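Local coordinates for iron-regulated outer membrane protein (Neisseria meningitidis, PDB 4B7O) that probably takes up iron across the outer membrane as a TonB-dependent transporter, at residues Lys335-Tyr338 and Asp344-Tyr347. Numbering follows the deposited sequence.
Sequences KKRY and DNGY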
ATOM      1  N   LYS A 335      -4.058  12.209   7.558  1.00 37.09           N
ATOM      2  CA  LYS A 335      -4.861  11.925   6.411  1.00 39.20           C
ATOM      3  C   LYS A 335      -6.036  12.934   6.582  1.00 40.24           C
ATOM      4  O   LYS A 335      -6.631  12.962   7.664  1.00 40.18           O
ATOM      5  CB  LYS A 335      -5.331  10.451   6.482  1.00 36.87           C
ATOM      6  CG  LYS A 335      -5.927   9.821   5.215  1.00 44.65           C
ATOM      7  CD  LYS A 335      -4.924   8.904   4.429  1.00 54.83           C
ATOM      8  CE  LYS A 335      -5.303   7.385   4.290  1.00 62.38           C
ATOM      9  NZ  LYS A 335      -6.524   6.889   3.516  1.00 41.98           N
ATOM     10  N   LYS A 336      -6.338  13.746   5.544  1.00 40.50           N
ATOM     11  CA  LYS A 336      -7.431  14.763   5.513  1.00 43.15           C
ATOM     12  C   LYS A 336      -8.295  14.614   4.289  1.00 43.84           C
ATOM     13  O   LYS A 336      -7.787  14.437   3.179  1.00 44.40           O
ATOM     14  CB  LYS A 336      -6.915  16.201   5.476  1.00 48.59           C
ATOM     15  CG  LYS A 336      -5.938  16.557   6.598  1.00 64.56           C
ATOM     16  CD  LYS A 336      -5.408  17.997   6.479  1.00 69.00           C
ATOM     17  CE  LYS A 336      -4.021  18.173   7.117  1.00 63.24           C
ATOM     18  NZ  LYS A 336      -3.604  19.607   7.020  1.00 65.82           N
ATOM     19  N   ARG A 337      -9.603  14.671   4.483  1.00 40.65           N
ATOM     20  CA  ARG A 337     -10.520  14.753   3.369  1.00 35.11           C
ATOM     21  C   ARG A 337     -11.276  16.034   3.533  1.00 39.76           C
ATOM     22  O   ARG A 337     -11.866  16.309   4.591  1.00 38.77           O
ATOM     23  CB  ARG A 337     -11.545  13.612   3.360  1.00 32.13           C
ATOM     24  CG  ARG A 337     -12.609  13.753   2.279  1.00 30.25           C
ATOM     25  CD  ARG A 337     -13.606  12.659   2.485  1.00 38.27           C
ATOM     26  NE  ARG A 337     -14.775  12.658   1.594  1.00 39.25           N
ATOM     27  CZ  ARG A 337     -15.818  13.496   1.682  1.00 39.75           C
ATOM     28  NH1 ARG A 337     -15.882  14.477   2.615  1.00 35.80           N
ATOM     29  NH2 ARG A 337     -16.796  13.360   0.796  1.00 37.51           N
ATOM     30  N   TYR A 338     -11.313  16.793   2.459  1.00 43.96           N
ATOM     31  CA  TYR A 338     -12.037  18.037   2.462  1.00 42.86           C
ATOM     32  C   TYR A 338     -12.994  17.978   1.306  1.00 45.95           C
ATOM     33  O   TYR A 338     -12.576  17.849   0.134  1.00 41.86           O
ATOM     34  CB  TYR A 338     -11.077  19.226   2.297  1.00 43.24           C
ATOM     35  CG  TYR A 338     -11.804  20.481   1.867  1.00 49.38           C
ATOM     36  CD1 TYR A 338     -12.600  21.192   2.773  1.00 52.05           C
ATOM     37  CD2 TYR A 338     -11.722  20.948   0.547  1.00 48.01           C
ATOM     38  CE1 TYR A 338     -13.290  22.329   2.380  1.00 55.22           C
ATOM     39  CE2 TYR A 338     -12.400  22.085   0.144  1.00 50.16           C
ATOM     40  CZ  TYR A 338     -13.174  22.781   1.064  1.00 54.00           C
ATOM     41  OH  TYR A 338     -13.843  23.917   0.685  1.00 53.30           O
ATOM     42  N   ASP A 344     -25.029  16.075  -0.774  1.00 51.77           N
ATOM     43  CA  ASP A 344     -25.547  14.861  -1.401  1.00 55.56           C
ATOM     44  C   ASP A 344     -24.796  13.567  -1.083  1.00 50.71           C
ATOM     45  O   ASP A 344     -24.983  12.545  -1.739  1.00 50.78           O
ATOM     46  CB  ASP A 344     -25.597  15.053  -2.900  1.00 57.49           C
ATOM     47  CG  ASP A 344     -26.671  16.009  -3.301  1.00 63.26           C
ATOM     48  OD1 ASP A 344     -27.762  15.991  -2.672  1.00 66.81           O
ATOM     49  OD2 ASP A 344     -26.421  16.772  -4.248  1.00 59.62           O
ATOM     50  N   ASN A 345     -23.954  13.638  -0.070  1.00 43.52           N
ATOM     51  CA  ASN A 345     -23.157  12.525   0.343  1.00 46.61           C
ATOM     52  C   ASN A 345     -23.759  12.011   1.647  1.00 41.64           C
ATOM     53  O   ASN A 345     -23.514  12.604   2.678  1.00 50.39           O
ATOM     54  CB  ASN A 345     -21.716  13.054   0.541  1.00 49.36           C
ATOM     55  CG  ASN A 345     -20.685  11.949   0.733  1.00 52.71           C
ATOM     56  OD1 ASN A 345     -20.953  10.940   1.387  1.00 54.99           O
ATOM     57  ND2 ASN A 345     -19.484  12.161   0.199  1.00 42.70           N
ATOM     58  N   GLY A 346     -24.569  10.948   1.625  1.00 43.83           N
ATOM     59  CA  GLY A 346     -25.146  10.363   2.885  1.00 39.86           C
ATOM     60  C   GLY A 346     -24.096   9.795   3.854  1.00 48.57           C
ATOM     61  O   GLY A 346     -24.250   9.880   5.085  1.00 42.32           O
ATOM     62  N   TYR A 347     -23.005   9.237   3.280  1.00 46.76           N
ATOM     63  CA  TYR A 347     -21.905   8.650   4.026  1.00 44.57           C
ATOM     64  C   TYR A 347     -21.293   9.719   4.885  1.00 48.40           C
ATOM     65  O   TYR A 347     -21.024   9.477   6.070  1.00 56.15           O
ATOM     66  CB  TYR A 347     -20.833   8.014   3.089  1.00 43.93           C
ATOM     67  CG  TYR A 347     -21.378   6.839   2.296  1.00 44.17           C
ATOM     68  CD1 TYR A 347     -21.665   5.615   2.926  1.00 46.70           C
ATOM     69  CD2 TYR A 347     -21.642   6.950   0.931  1.00 46.15           C
ATOM     70  CE1 TYR A 347     -22.175   4.537   2.210  1.00 42.11           C
ATOM     71  CE2 TYR A 347     -22.176   5.884   0.204  1.00 43.10           C
ATOM     72  CZ  TYR A 347     -22.442   4.684   0.851  1.00 47.00           C
ATOM     73  OH  TYR A 347     -22.958   3.611   0.139  1.00 50.22           O
TER
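Arg-337 and Asn-345 make the whole contact between strand 335-338 and loop 344-347. NH2 of Arg-337 lies 3.0 Å from ND2 of Asn-345. Both nitrogens are donors, so the pair is close without being hydrogen-bonded. The guanidinium and amide planes stand 84° apart, nearly perpendicular, and the amide nitrogen approaches the guanidinium obliquely. The two side chains approach from opposite directions, and NH2 and ND2 do the touching. The contact is small, burying 57 Å² in total, but both residues are buried in the protein.

The Arg-337 chain is extended from CG to NE, with CG anti to the backbone N (chi1 174°). This lets the guanidinium reach Asn-345, although the CA atoms of Arg-337 and Asn-345 are 13.2 Å apart.

Other partners set the two ends. Arg-337 NH1 forms a salt bridge with Asp-342, between the two segments. Asn-345 OD1 accepts a hydrogen bond from the backbone N of Ala-348, which turns the oxygen of the amide to its own loop and leaves ND2 beside the arginine.

Arg-337 is also hydrogen-bonded through its backbone to Thr-357 on the neighbouring antiparallel strand 355-373. Near the end of strand 323-339, it packs against the loop before strand 355-373, and the Asp-342 salt bridge ties its side chain to that loop. This is a beta-hairpin with a long loop, in the beta-barrel of a TonB-dependent receptor.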